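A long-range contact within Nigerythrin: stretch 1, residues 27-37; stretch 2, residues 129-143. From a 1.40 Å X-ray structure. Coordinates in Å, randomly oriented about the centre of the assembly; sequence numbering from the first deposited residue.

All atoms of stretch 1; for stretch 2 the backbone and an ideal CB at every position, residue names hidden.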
# COMPACT_ATOMS: atom_id res chain seq x y z
N GLY B 27 2.92 19.62 17.50
CA GLY B 27 2.89 20.88 18.23
C GLY B 27 1.44 21.29 18.38
O GLY B 27 0.56 20.44 18.46
N SER B 28 1.19 22.59 18.44
CA SER B 28 -0.17 23.08 18.56
C SER B 28 -0.87 22.76 17.24
O SER B 28 -0.21 22.50 16.23
CB SER B 28 -0.18 24.59 18.77
OG SER B 28 0.31 25.27 17.63
N THR B 29 -2.19 22.77 17.24
CA THR B 29 -2.91 22.47 16.00
C THR B 29 -2.52 23.46 14.91
O THR B 29 -2.42 23.09 13.74
CB THR B 29 -4.43 22.49 16.23
OG1 THR B 29 -4.79 21.37 17.04
CG2 THR B 29 -5.17 22.41 14.91
N LEU B 30 -2.29 24.72 15.28
CA LEU B 30 -1.89 25.72 14.30
C LEU B 30 -0.57 25.30 13.66
O LEU B 30 -0.41 25.35 12.44
CB LEU B 30 -1.72 27.09 14.95
CG LEU B 30 -1.21 28.18 14.01
CD1 LEU B 30 -2.18 28.35 12.85
CD2 LEU B 30 -1.03 29.49 14.76
N GLU B 31 0.38 24.88 14.50
CA GLU B 31 1.68 24.44 14.01
C GLU B 31 1.52 23.19 13.15
O GLU B 31 2.19 23.04 12.12
CB GLU B 31 2.63 24.15 15.18
CG GLU B 31 2.96 25.36 16.04
CD GLU B 31 3.89 25.03 17.19
OE1 GLU B 31 3.58 24.10 17.97
OE2 GLU B 31 4.94 25.71 17.32
N ASN B 32 0.64 22.28 13.56
CA ASN B 32 0.42 21.05 12.82
C ASN B 32 -0.20 21.32 11.45
O ASN B 32 0.15 20.68 10.47
CB ASN B 32 -0.47 20.09 13.62
CG ASN B 32 0.17 19.70 14.93
OD1 ASN B 32 1.39 19.71 15.07
ND2 ASN B 32 -0.66 19.34 15.91
N LEU B 33 -1.11 22.29 11.39
CA LEU B 33 -1.72 22.65 10.12
C LEU B 33 -0.64 23.14 9.16
O LEU B 33 -0.62 22.77 7.99
CB LEU B 33 -2.77 23.74 10.32
CG LEU B 33 -4.13 23.28 10.85
CD1 LEU B 33 -4.93 24.46 11.38
CD2 LEU B 33 -4.88 22.57 9.73
N LYS B 34 0.27 23.96 9.67
CA LYS B 34 1.35 24.48 8.85
C LYS B 34 2.30 23.36 8.43
O LYS B 34 2.80 23.35 7.31
CB LYS B 34 2.14 25.55 9.61
CG LYS B 34 1.34 26.79 9.95
CD LYS B 34 2.21 27.78 10.70
CE LYS B 34 1.43 29.02 11.09
NZ LYS B 34 2.29 29.95 11.87
N ALA B 35 2.54 22.42 9.34
CA ALA B 35 3.42 21.30 9.04
C ALA B 35 2.80 20.43 7.95
O ALA B 35 3.50 19.96 7.06
CB ALA B 35 3.67 20.47 10.30
N ALA B 36 1.49 20.23 8.04
CA ALA B 36 0.80 19.43 7.04
C ALA B 36 0.89 20.13 5.69
O ALA B 36 1.15 19.49 4.67
CB ALA B 36 -0.66 19.25 7.44
N ILE B 37 0.67 21.44 5.67
CA ILE B 37 0.74 22.18 4.42
C ILE B 37 2.13 22.02 3.82
O ILE B 37 2.28 21.80 2.62
CB ILE B 37 0.42 23.67 4.63
CG1 ILE B 37 -1.07 23.83 4.93
CG2 ILE B 37 0.80 24.48 3.39
CD1 ILE B 37 -1.46 25.20 5.40
N UNK B 129 -4.30 15.40 18.30
CA UNK B 129 -3.97 16.66 18.96
C UNK B 129 -5.12 17.65 18.82
O UNK B 129 -5.45 18.35 19.77
CB UNK B 129 -2.68 17.25 18.38
N UNK B 130 -5.71 17.72 17.63
CA UNK B 130 -6.83 18.62 17.39
C UNK B 130 -8.00 18.24 18.29
O UNK B 130 -8.70 19.11 18.81
CB UNK B 130 -7.25 18.59 15.92
N UNK B 131 -8.21 16.94 18.48
CA UNK B 131 -9.29 16.47 19.34
C UNK B 131 -9.02 16.89 20.78
O UNK B 131 -9.91 17.40 21.47
CB UNK B 131 -9.44 14.95 19.24
N UNK B 132 -7.79 16.68 21.23
CA UNK B 132 -7.42 17.02 22.60
C UNK B 132 -7.48 18.52 22.86
O UNK B 132 -7.66 18.94 24.01
CB UNK B 132 -6.01 16.50 22.91
N UNK B 133 -7.37 19.33 21.81
CA UNK B 133 -7.42 20.79 21.94
C UNK B 133 -8.79 21.34 21.57
O UNK B 133 -8.99 22.56 21.55
CB UNK B 133 -6.35 21.44 21.06
N UNK B 134 -9.74 20.46 21.27
CA UNK B 134 -11.08 20.89 20.93
C UNK B 134 -11.22 21.66 19.63
O UNK B 134 -12.17 22.42 19.46
CB UNK B 134 -11.62 21.75 22.07
N UNK B 135 -10.29 21.47 18.70
CA UNK B 135 -10.36 22.17 17.42
C UNK B 135 -11.09 21.28 16.41
O UNK B 135 -10.46 20.57 15.62
CB UNK B 135 -8.96 22.54 16.92
N UNK B 136 -12.41 21.31 16.45
CA UNK B 136 -13.24 20.50 15.57
C UNK B 136 -13.03 20.78 14.08
O UNK B 136 -13.11 19.86 13.26
CB UNK B 136 -14.71 20.72 15.92
N UNK B 137 -12.76 22.03 13.73
CA UNK B 137 -12.53 22.38 12.34
C UNK B 137 -11.28 21.66 11.82
O UNK B 137 -11.28 21.12 10.71
CB UNK B 137 -12.39 23.90 12.18
N UNK B 138 -10.24 21.63 12.64
CA UNK B 138 -8.99 20.97 12.27
C UNK B 138 -9.20 19.46 12.22
O UNK B 138 -8.66 18.79 11.35
CB UNK B 138 -7.87 21.33 13.25
N UNK B 139 -9.98 18.93 13.15
CA UNK B 139 -10.26 17.50 13.15
C UNK B 139 -10.91 17.13 11.82
O UNK B 139 -10.56 16.13 11.20
CB UNK B 139 -11.16 17.11 14.33
N UNK B 140 -11.85 17.96 11.38
CA UNK B 140 -12.55 17.72 10.12
C UNK B 140 -11.59 17.72 8.94
O UNK B 140 -11.57 16.79 8.14
CB UNK B 140 -13.64 18.78 9.91
N UNK B 141 -10.79 18.78 8.83
CA UNK B 141 -9.85 18.89 7.73
C UNK B 141 -8.81 17.77 7.72
O UNK B 141 -8.58 17.14 6.68
CB UNK B 141 -9.15 20.25 7.79
N UNK B 142 -8.21 17.49 8.87
CA UNK B 142 -7.20 16.44 8.96
C UNK B 142 -7.82 15.07 8.66
O UNK B 142 -7.17 14.20 8.09
CB UNK B 142 -6.55 16.44 10.35
N UNK B 143 -9.07 14.88 9.07
CA UNK B 143 -9.77 13.63 8.83
C UNK B 143 -9.98 13.41 7.34
O UNK B 143 -9.72 12.32 6.81
CB UNK B 143 -11.11 13.62 9.56

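Position 129 lies in a helix, and its CA-to-CB bond points toward stretch 1. The ideal CB is 3.8 Å from Asn32 ND2 and 4.5 Å from Gly27 O, so a long aliphatic chain, perhaps with a polar end, would suit the path beside this loop. Lys129 is found: its CG packs 3.6 Å from Asn32 ND2, and its CE reaches 3.2 Å from Gly27 O.

At 130 the bond points sideways, yet the ideal CB is 3.9 Å from Thr29 OG1. Small residues fit such a close approach most easily; Ala130 is found, its CA 3.4 Å from Thr29 OG1.

Positions 131 and 132 have nothing of stretch 1 within 5.5 Å of their ideal CB atoms, so stretch 1 sets no preference. They are Gln131 and Glu132.

Position 133 points toward the start of the stretch 1 helix, its ideal CB 4.3 Å from Thr29 OG1. The Thr29 backbone N, in the first turn, and the hydroxyl are both potential donors, which favours an acceptor: Asp, Glu, Asn or Gln. Glu133 places OE1 3.0 Å from Thr29 N and 2.7 Å from Thr29 OG1, accepting a hydrogen bond from each. Its OE2 forms a long salt bridge to Lys129 NZ, at 3.7 Å.

Position 134 has phi/psi of 67/24°, which by itself favours glycine, and Gly134 ends the preceding helix in a Schellman motif.

Position 135 immediately precedes a helix, where Ser, Thr, Asp or Asn commonly caps; its ideal CB is also 4.3 Å from Thr29 CG2. Asn135 OD1 accepts from the N of residue 138 at 2.9 Å, while its ND2 lies 3.6 Å from Thr29 CG2.

Positions 136 and 137 are beyond reach: Ser136 and Lys137.

At 138 the ideal CB is already a tight 3.4 Å from Thr29 CG2, arguing for a small residue. Ala138 helps form the hole that receives the Thr29 side chain, with Ala130, Lys129 and residue 142.

Position 139 points away and 140 is out of reach; they are Val139 and His140. Position 141 points toward stretch 1, but its ideal CB is 5.2 Å from Leu33 CD2; a modest apolar group suits, and Val141 CG1 stays 4.9 Å from Leu33 CD2.

Position 142 points sideways with no stretch 1 atom within 5.5 Å of its ideal CB, so a side chain needs length to reach stretch 1, and the apolar Leu33 and Ala36 would suit Phe, Leu or Met. Phe142 (chi1 -74°, m) spans the gap: CZ is 3.5 Å from Leu33 CD2 and CE2 4.0 Å from Ala36 CB, while Asn32 C meets the ring edge. Position 143 is out of reach; it is Thr143.

Stretch 2, residues 129-143: KAQEEGNSKAVHVFT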
# COMPACT_ATOMS: atom_id res chain seq x y z
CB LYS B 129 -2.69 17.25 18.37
CG LYS B 129 -2.26 18.58 19.00
CD LYS B 129 -1.82 18.41 20.45
CE LYS B 129 -1.28 19.71 21.03
NZ LYS B 129 -0.75 19.53 22.41
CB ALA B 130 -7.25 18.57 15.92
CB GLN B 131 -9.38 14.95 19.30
CG GLN B 131 -10.02 14.38 18.05
CD GLN B 131 -10.08 12.88 18.08
OE1 GLN B 131 -9.05 12.20 17.97
NE2 GLN B 131 -11.28 12.34 18.26
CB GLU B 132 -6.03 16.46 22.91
CG GLU B 132 -5.94 14.94 22.71
CD GLU B 132 -4.60 14.35 23.10
OE1 GLU B 132 -3.58 15.07 23.02
OE2 GLU B 132 -4.56 13.15 23.47
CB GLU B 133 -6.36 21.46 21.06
CG GLU B 133 -4.93 21.05 21.35
CD GLU B 133 -3.91 21.96 20.67
OE1 GLU B 133 -4.10 22.31 19.49
OE2 GLU B 133 -2.90 22.31 21.32
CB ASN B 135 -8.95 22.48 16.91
CG ASN B 135 -8.96 23.51 15.80
OD1 ASN B 135 -9.79 23.46 14.90
ND2 ASN B 135 -8.02 24.44 15.86
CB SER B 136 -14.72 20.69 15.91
OG SER B 136 -15.14 22.01 15.66
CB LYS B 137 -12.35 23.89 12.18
CG LYS B 137 -13.62 24.69 12.45
CD LYS B 137 -13.44 26.17 12.11
CE LYS B 137 -14.77 26.90 12.20
NZ LYS B 137 -14.67 28.34 11.80
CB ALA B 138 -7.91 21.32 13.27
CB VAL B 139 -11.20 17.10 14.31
CG1 VAL B 139 -11.71 15.68 14.11
CG2 VAL B 139 -10.46 17.21 15.65
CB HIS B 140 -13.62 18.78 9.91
CG HIS B 140 -14.27 18.72 8.56
ND1 HIS B 140 -15.18 17.74 8.21
CD2 HIS B 140 -14.14 19.51 7.47
CE1 HIS B 140 -15.57 17.93 6.96
NE2 HIS B 140 -14.95 19.00 6.49
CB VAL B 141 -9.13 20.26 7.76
CG1 VAL B 141 -7.98 20.27 6.77
CG2 VAL B 141 -10.12 21.37 7.43
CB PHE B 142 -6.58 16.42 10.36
CG PHE B 142 -5.61 17.55 10.61
CD1 PHE B 142 -5.49 18.09 11.89
CD2 PHE B 142 -4.79 18.04 9.60
CE1 PHE B 142 -4.56 19.09 12.16
CE2 PHE B 142 -3.86 19.05 9.86
CZ PHE B 142 -3.74 19.57 11.15
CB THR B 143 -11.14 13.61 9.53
OG1 THR B 143 -10.95 13.47 10.95
CG2 THR B 143 -12.00 12.46 9.03
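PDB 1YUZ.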